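Local structure of endoglucanase (Uncultured bacterium, 3X17) at residues 183-188 with 374-379; 331-334 with 338-341. The protein hydrolyses internal beta-1,4-glucosidic bonds of cellulose, as an endoglucanase of glycoside hydrolase family 9. All coordinates share one frame; numbering follows the deposited sequence.

Interaction 1. Residues 183-188 with 374-379; sequences YVTTTA and VSWVNP. With CA (calcium ion), chain E.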
ATOM      1  N   TYR A 183       7.732   3.538  12.786  1.00 31.87           N
ATOM      2  CA  TYR A 183       7.364   4.939  12.597  1.00 30.23           C
ATOM      3  C   TYR A 183       5.872   5.042  12.750  1.00 28.23           C
ATOM      4  O   TYR A 183       5.138   4.326  12.084  1.00 26.84           O
ATOM      5  CB  TYR A 183       7.724   5.378  11.188  1.00 31.02           C
ATOM      6  CG  TYR A 183       9.165   5.239  10.825  1.00 30.44           C
ATOM      7  CD1 TYR A 183       9.633   4.053  10.275  1.00 27.42           C
ATOM      8  CD2 TYR A 183      10.017   6.349  10.846  1.00 29.65           C
ATOM      9  CE1 TYR A 183      10.908   3.944   9.803  1.00 27.44           C
ATOM     10  CE2 TYR A 183      11.311   6.261  10.348  1.00 28.25           C
ATOM     11  CZ  TYR A 183      11.766   5.052   9.876  1.00 35.22           C
ATOM     12  OH  TYR A 183      13.060   4.933   9.414  1.00 35.66           O
ATOM     13  N   VAL A 184       5.413   5.907  13.638  1.00 29.42           N
ATOM     14  CA  VAL A 184       3.986   5.980  13.900  1.00 30.04           C
ATOM     15  C   VAL A 184       3.184   6.464  12.667  1.00 32.26           C
ATOM     16  O   VAL A 184       2.009   6.093  12.483  1.00 31.04           O
ATOM     17  CB  VAL A 184       3.676   6.881  15.093  1.00 30.24           C
ATOM     18  CG1 VAL A 184       2.186   7.271  15.065  1.00 29.44           C
ATOM     19  CG2 VAL A 184       3.976   6.145  16.393  1.00 28.32           C
ATOM     20  N   THR A 185       3.844   7.222  11.797  1.00 29.97           N
ATOM     21  CA  THR A 185       3.150   7.980  10.769  1.00 32.03           C
ATOM     22  C   THR A 185       2.688   7.021   9.666  1.00 33.20           C
ATOM     23  O   THR A 185       1.562   7.109   9.186  1.00 34.29           O
ATOM     24  CB  THR A 185       4.069   9.117  10.206  1.00 33.92           C
ATOM     25  OG1 THR A 185       4.549   9.931  11.299  1.00 33.38           O
ATOM     26  CG2 THR A 185       3.310  10.003   9.212  1.00 30.15           C
ATOM     27  N   THR A 186       3.502   6.010   9.383  1.00 33.31           N
ATOM     28  CA  THR A 186       3.144   4.977   8.415  1.00 31.40           C
ATOM     29  C   THR A 186       2.374   3.834   9.068  1.00 30.19           C
ATOM     30  O   THR A 186       1.498   3.245   8.440  1.00 31.57           O
ATOM     31  CB  THR A 186       4.404   4.389   7.720  1.00 31.16           C
ATOM     32  OG1 THR A 186       5.415   4.175   8.711  1.00 31.80           O
ATOM     33  CG2 THR A 186       4.942   5.339   6.625  1.00 30.10           C
ATOM     34  N   THR A 187       2.746   3.475  10.295  1.00 29.64           N
ATOM     35  CA  THR A 187       2.093   2.382  11.001  1.00 27.64           C
ATOM     36  C   THR A 187       0.613   2.656  11.173  1.00 28.37           C
ATOM     37  O   THR A 187      -0.203   1.759  10.984  1.00 27.98           O
ATOM     38  CB  THR A 187       2.713   2.101  12.418  1.00 27.84           C
ATOM     39  OG1 THR A 187       4.032   1.586  12.258  1.00 27.21           O
ATOM     40  CG2 THR A 187       1.890   1.005  13.200  1.00 25.93           C
ATOM     41  N   ALA A 188       0.266   3.893  11.516  1.00 28.63           N
ATOM     42  CA  ALA A 188      -1.124   4.243  11.754  1.00 27.12           C
ATOM     43  C   ALA A 188      -1.953   4.235  10.464  1.00 29.15           C
ATOM     44  O   ALA A 188      -3.010   3.591  10.411  1.00 30.27           O
ATOM     45  CB  ALA A 188      -1.231   5.581  12.510  1.00 26.76           C
ATOM     46  N   VAL A 374      -5.027   8.157  -0.316  1.00 31.75           N
ATOM     47  CA  VAL A 374      -4.573   7.982   1.068  1.00 31.05           C
ATOM     48  C   VAL A 374      -3.064   7.855   1.119  1.00 32.22           C
ATOM     49  O   VAL A 374      -2.463   7.094   0.329  1.00 29.55           O
ATOM     50  CB  VAL A 374      -5.221   6.725   1.674  1.00 32.05           C
ATOM     51  CG1 VAL A 374      -4.515   6.320   2.972  1.00 29.53           C
ATOM     52  CG2 VAL A 374      -6.724   6.981   1.869  1.00 28.22           C
ATOM     53  N   SER A 375      -2.442   8.701   1.945  1.00 32.00           N
ATOM     54  CA  SER A 375      -0.982   8.674   2.145  1.00 31.75           C
ATOM     55  C   SER A 375      -0.655   9.041   3.606  1.00 31.43           C
ATOM     56  O   SER A 375      -1.521   9.512   4.321  1.00 31.10           O
ATOM     57  CB  SER A 375      -0.309   9.697   1.198  1.00 32.70           C
ATOM     58  OG  SER A 375      -0.491  11.010   1.700  1.00 34.61           O
ATOM     59  N   TRP A 376       0.586   8.805   4.039  1.00 31.96           N
ATOM     60  CA  TRP A 376       1.041   9.222   5.375  1.00 31.44           C
ATOM     61  C   TRP A 376       1.074  10.737   5.582  1.00 32.20           C
ATOM     62  O   TRP A 376       1.075  11.211   6.724  1.00 34.10           O
ATOM     63  CB  TRP A 376       2.402   8.601   5.719  1.00 31.15           C
ATOM     64  CG  TRP A 376       3.548   9.024   4.822  1.00 29.41           C
ATOM     65  CD1 TRP A 376       4.093   8.298   3.788  1.00 34.08           C
ATOM     66  CD2 TRP A 376       4.361  10.203   4.945  1.00 27.64           C
ATOM     67  NE1 TRP A 376       5.111   9.009   3.192  1.00 31.42           N
ATOM     68  CE2 TRP A 376       5.304  10.174   3.885  1.00 29.93           C
ATOM     69  CE3 TRP A 376       4.328  11.316   5.786  1.00 32.09           C
ATOM     70  CZ2 TRP A 376       6.256  11.183   3.688  1.00 34.32           C
ATOM     71  CZ3 TRP A 376       5.281  12.337   5.592  1.00 32.59           C
ATOM     72  CH2 TRP A 376       6.235  12.253   4.551  1.00 37.11           C
ATOM     73  N   VAL A 377       1.035  11.497   4.496  1.00 31.41           N
ATOM     74  CA  VAL A 377       0.860  12.954   4.598  1.00 31.99           C
ATOM     75  C   VAL A 377      -0.608  13.309   4.854  1.00 32.15           C
ATOM     76  O   VAL A 377      -0.945  13.984   5.846  1.00 29.62           O
ATOM     77  CB  VAL A 377       1.366  13.662   3.334  1.00 32.52           C
ATOM     78  CG1 VAL A 377       1.053  15.148   3.380  1.00 35.39           C
ATOM     79  CG2 VAL A 377       2.889  13.452   3.171  1.00 34.61           C
ATOM     80  N   ASN A 378      -1.476  12.815   3.963  1.00 32.46           N
ATOM     81  CA  ASN A 378      -2.906  13.125   3.990  1.00 31.26           C
ATOM     82  C   ASN A 378      -3.739  11.844   3.940  1.00 29.22           C
ATOM     83  O   ASN A 378      -3.804  11.180   2.924  1.00 28.86           O
ATOM     84  CB  ASN A 378      -3.265  14.014   2.801  1.00 34.60           C
ATOM     85  CG  ASN A 378      -4.714  14.409   2.788  1.00 28.41           C
ATOM     86  OD1 ASN A 378      -5.526  13.883   3.542  1.00 30.97           O
ATOM     87  ND2 ASN A 378      -5.056  15.307   1.887  1.00 26.22           N
ATOM     88  N   PRO A 379      -4.265  11.428   5.083  1.00 31.69           N
ATOM     89  CA  PRO A 379      -5.066  10.210   5.157  1.00 30.17           C
ATOM     90  C   PRO A 379      -6.582  10.515   5.085  1.00 31.44           C
ATOM     91  O   PRO A 379      -7.414   9.628   5.316  1.00 28.53           O
ATOM     92  CB  PRO A 379      -4.713   9.680   6.547  1.00 29.63           C
ATOM     93  CG  PRO A 379      -4.563  10.883   7.345  1.00 32.15           C
ATOM     94  CD  PRO A 379      -3.875  11.903   6.423  1.00 31.43           C
TER
HETATM   95 CA    CA E 603      -1.076  15.639   7.595  1.00 33.60          CA
HETATM   96  O   HOH W   1      -1.217  17.086   5.575  1.00 30.43           O
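Within the (alpha/alpha)6 barrel of the family 9 domain, the first turn of helix 184-200 packs through Thr-185 and Thr-186 against Trp-376, in the calcium-binding loop that precedes helix 381-390. No hydrogen bond crosses the contact; the threonine methyls do the touching, against the indole and the backbone carbonyl of Trp-376. With chi1 at -54°, Thr-185 keeps OG1 beside its backbone N and swings CG2 to the opposite side from that nitrogen, where the methyl lies 3.6 Å from Trp-376 O and 3.8 Å from Trp-376 CE3. Farther along the same side of the indole, Thr-186 CG2 lies 4.2 Å from Trp-376 CD1, so the broad tryptophan meets one methyl at its six-membered ring and the other at its five-membered ring, both obliquely. Threonine suits these places because its hydroxyl can serve a different partner: Thr-185 OG1 is hydrogen-bonded to Asp-274, and Thr-186 OG1 to Asp-176. Val-377 CG2 sits over the opposite face, 3.5 Å above the plane and offset toward the rim. An ST motif spans the tryptophan: Ser-375 OG accepts a nearly straight bond from Asn-378 N (3.1 Å, 177°). Val-377 O binds the calcium ion at 2.4 Å.

Interaction 2. Residues 331-334 with 338-341; sequences YDDR and DDRF. With CA (calcium ion), chain E.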
ATOM      1  N   TYR A 331       9.588  11.242   7.831  1.00 34.42           N
ATOM      2  CA  TYR A 331       8.118  11.337   7.751  1.00 33.06           C
ATOM      3  C   TYR A 331       7.649  12.669   8.312  1.00 32.87           C
ATOM      4  O   TYR A 331       6.814  12.722   9.224  1.00 33.23           O
ATOM      5  CB  TYR A 331       7.413  10.155   8.461  1.00 32.52           C
ATOM      6  CG  TYR A 331       7.597   8.843   7.725  1.00 33.92           C
ATOM      7  CD1 TYR A 331       7.215   8.715   6.391  1.00 36.47           C
ATOM      8  CD2 TYR A 331       8.272   7.772   8.314  1.00 37.03           C
ATOM      9  CE1 TYR A 331       7.461   7.539   5.672  1.00 36.65           C
ATOM     10  CE2 TYR A 331       8.506   6.565   7.604  1.00 32.90           C
ATOM     11  CZ  TYR A 331       8.102   6.462   6.286  1.00 37.81           C
ATOM     12  OH  TYR A 331       8.315   5.293   5.560  1.00 33.02           O
ATOM     13  N   ASP A 332       8.165  13.747   7.739  1.00 32.10           N
ATOM     14  CA  ASP A 332       7.938  15.063   8.294  1.00 33.87           C
ATOM     15  C   ASP A 332       6.634  15.649   7.722  1.00 34.61           C
ATOM     16  O   ASP A 332       6.648  16.495   6.793  1.00 36.41           O
ATOM     17  CB  ASP A 332       9.148  15.972   8.018  1.00 33.34           C
ATOM     18  CG  ASP A 332       9.563  15.968   6.565  1.00 37.01           C
ATOM     19  OD1 ASP A 332       9.327  14.955   5.854  1.00 38.63           O
ATOM     20  OD2 ASP A 332      10.081  17.003   6.114  1.00 47.81           O
ATOM     21  N   ASP A 333       5.514  15.105   8.192  1.00 32.53           N
ATOM     22  CA  ASP A 333       4.184  15.532   7.750  1.00 33.82           C
ATOM     23  C   ASP A 333       3.892  16.887   8.407  1.00 33.57           C
ATOM     24  O   ASP A 333       3.811  16.983   9.627  1.00 33.15           O
ATOM     25  CB  ASP A 333       3.141  14.495   8.168  1.00 34.04           C
ATOM     26  CG  ASP A 333       1.699  14.981   7.992  1.00 35.62           C
ATOM     27  OD1 ASP A 333       1.448  16.055   7.398  1.00 40.12           O
ATOM     28  OD2 ASP A 333       0.800  14.284   8.503  1.00 38.89           O
ATOM     29  N   ARG A 334       3.909  17.942   7.613  1.00 34.45           N
ATOM     30  CA  ARG A 334       3.982  19.304   8.168  1.00 38.49           C
ATOM     31  C   ARG A 334       2.623  20.016   8.319  1.00 37.88           C
ATOM     32  O   ARG A 334       2.572  21.222   8.576  1.00 39.09           O
ATOM     33  CB  ARG A 334       5.040  20.144   7.414  1.00 38.56           C
ATOM     34  CG  ARG A 334       6.390  19.397   7.404  1.00 47.56           C
ATOM     35  CD  ARG A 334       7.621  20.216   7.067  1.00 53.20           C
ATOM     36  NE  ARG A 334       8.352  20.567   8.284  1.00 56.73           N
ATOM     37  CZ  ARG A 334       9.568  20.145   8.605  1.00 50.90           C
ATOM     38  NH1 ARG A 334      10.248  19.336   7.807  1.00 52.94           N
ATOM     39  NH2 ARG A 334      10.096  20.528   9.756  1.00 58.61           N
ATOM     40  N   ASP A 338      -5.602  17.606   8.252  1.00 28.65           N
ATOM     41  CA  ASP A 338      -6.181  16.466   7.587  1.00 32.55           C
ATOM     42  C   ASP A 338      -6.206  15.236   8.478  1.00 34.09           C
ATOM     43  O   ASP A 338      -7.167  14.457   8.443  1.00 35.48           O
ATOM     44  CB  ASP A 338      -5.544  16.189   6.207  1.00 31.20           C
ATOM     45  CG  ASP A 338      -4.035  16.117   6.250  1.00 36.35           C
ATOM     46  OD1 ASP A 338      -3.467  15.839   7.330  1.00 31.20           O
ATOM     47  OD2 ASP A 338      -3.408  16.332   5.187  1.00 32.65           O
ATOM     48  N   ASP A 339      -5.157  15.076   9.284  1.00 34.32           N
ATOM     49  CA  ASP A 339      -5.124  14.041  10.329  1.00 34.09           C
ATOM     50  C   ASP A 339      -6.156  14.256  11.443  1.00 34.95           C
ATOM     51  O   ASP A 339      -6.838  13.305  11.848  1.00 33.66           O
ATOM     52  CB  ASP A 339      -3.700  13.935  10.906  1.00 32.08           C
ATOM     53  CG  ASP A 339      -2.648  13.921   9.813  1.00 30.60           C
ATOM     54  OD1 ASP A 339      -2.428  12.851   9.238  1.00 32.27           O
ATOM     55  OD2 ASP A 339      -2.031  14.969   9.516  1.00 32.22           O
ATOM     56  N   ARG A 340      -6.310  15.498  11.927  1.00 33.64           N
ATOM     57  CA  ARG A 340      -7.368  15.771  12.927  1.00 31.93           C
ATOM     58  C   ARG A 340      -8.774  15.546  12.380  1.00 31.77           C
ATOM     59  O   ARG A 340      -9.632  14.975  13.061  1.00 31.67           O
ATOM     60  CB  ARG A 340      -7.278  17.185  13.513  1.00 31.72           C
ATOM     61  CG  ARG A 340      -6.002  17.488  14.259  1.00 32.88           C
ATOM     62  CD  ARG A 340      -5.981  18.965  14.712  1.00 34.61           C
ATOM     63  NE  ARG A 340      -4.708  19.344  15.316  1.00 40.01           N
ATOM     64  CZ  ARG A 340      -4.550  19.749  16.575  1.00 38.41           C
ATOM     65  NH1 ARG A 340      -5.582  19.832  17.395  1.00 31.15           N
ATOM     66  NH2 ARG A 340      -3.341  20.069  17.011  1.00 40.92           N
ATOM     67  N   PHE A 341      -9.030  16.015  11.162  1.00 32.63           N
ATOM     68  CA  PHE A 341     -10.313  15.725  10.499  1.00 33.07           C
ATOM     69  C   PHE A 341     -10.601  14.218  10.567  1.00 34.59           C
ATOM     70  O   PHE A 341     -11.668  13.780  11.048  1.00 34.06           O
ATOM     71  CB  PHE A 341     -10.251  16.199   9.039  1.00 34.40           C
ATOM     72  CG  PHE A 341     -11.407  15.729   8.179  1.00 38.68           C
ATOM     73  CD1 PHE A 341     -12.618  16.406   8.195  1.00 34.65           C
ATOM     74  CD2 PHE A 341     -11.277  14.606   7.363  1.00 35.63           C
ATOM     75  CE1 PHE A 341     -13.670  16.014   7.377  1.00 36.12           C
ATOM     76  CE2 PHE A 341     -12.318  14.218   6.526  1.00 39.01           C
ATOM     77  CZ  PHE A 341     -13.539  14.898   6.581  1.00 41.68           C
TER
HETATM   78 CA    CA E 603      -1.076  15.639   7.595  1.00 33.60          CA
HETATM   79  O   HOH W   1      -1.217  17.086   5.575  1.00 30.43           O
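With chi1 at 169°, Asp-333 extends its carboxylate directly away from its backbone N and toward the start of helix 337-351, where Asp-339, at chi1 -45°, turns its own carboxylate back to meet it. The two groups approach from opposite directions with their planes 58° apart, and Asp-333 OD2 comes within 3.1 Å of Asp-339 OD2. Such closeness between acidic oxygens is explained by the calcium ion to which both are bound, since its positive charge would offset their repulsion. Asp-333 is bidentate: OD1 and OD2 lie 2.6 and 2.5 Å from the calcium ion. Asp-339 is monodentate, giving OD2 at 2.2 Å, while its OD1 forms a salt bridge with Lys-277 of helix 272-288, which probably also fixes the rotation of the carboxylate.

This is a calcium site of the family 9 catalytic domain, built from a loop and the first turn of the helix that follows it. Asp-338 adds OD1 at 2.4 Å, and the same oxygen accepts a weak hydrogen bond from Asp-339 N. Asp-338 OD1 and Asp-339 OD2, 2.8 Å apart, are likewise drawn together by the metal and not by a hydrogen bond. A water, Asp-335 O and Val-377 O complete the coordination. Aspartate suits all three side-chain positions: it is short enough to hold a hard anionic oxygen close to the backbone, and it can bind through one oxygen or two.

On the loop side, Asp-332 is the centre of an inverse gamma turn, closed by a weak bond from Asp-333 N to Tyr-331 O. Asp-332 OD2 forms a salt bridge with Arg-334 NH1 at 2.9 Å, though the hydrogen bond within it is bent and weak.

Overall arrangement
From the N terminus, the chain enters helix 184-200 through residues 183-188, then runs through helices 221-235, 272-288 and 294-312 before reaching the loop at 331-334. Interaction 2 closes a very short loop there, joining that segment to the beginning of helix 337-351. After helix 354-366 the chain returns at 374-379, where interaction 1 closes a much longer loop that encloses interaction 2 in sequence. In space their centres are about 8 Å apart. The calcium ion binds both 374-379 and the two segments of interaction 2, and Thr-186 also touches Tyr-331. Together they tie helices 184-200 and 337-351 to two inter-helix loops of the barrel.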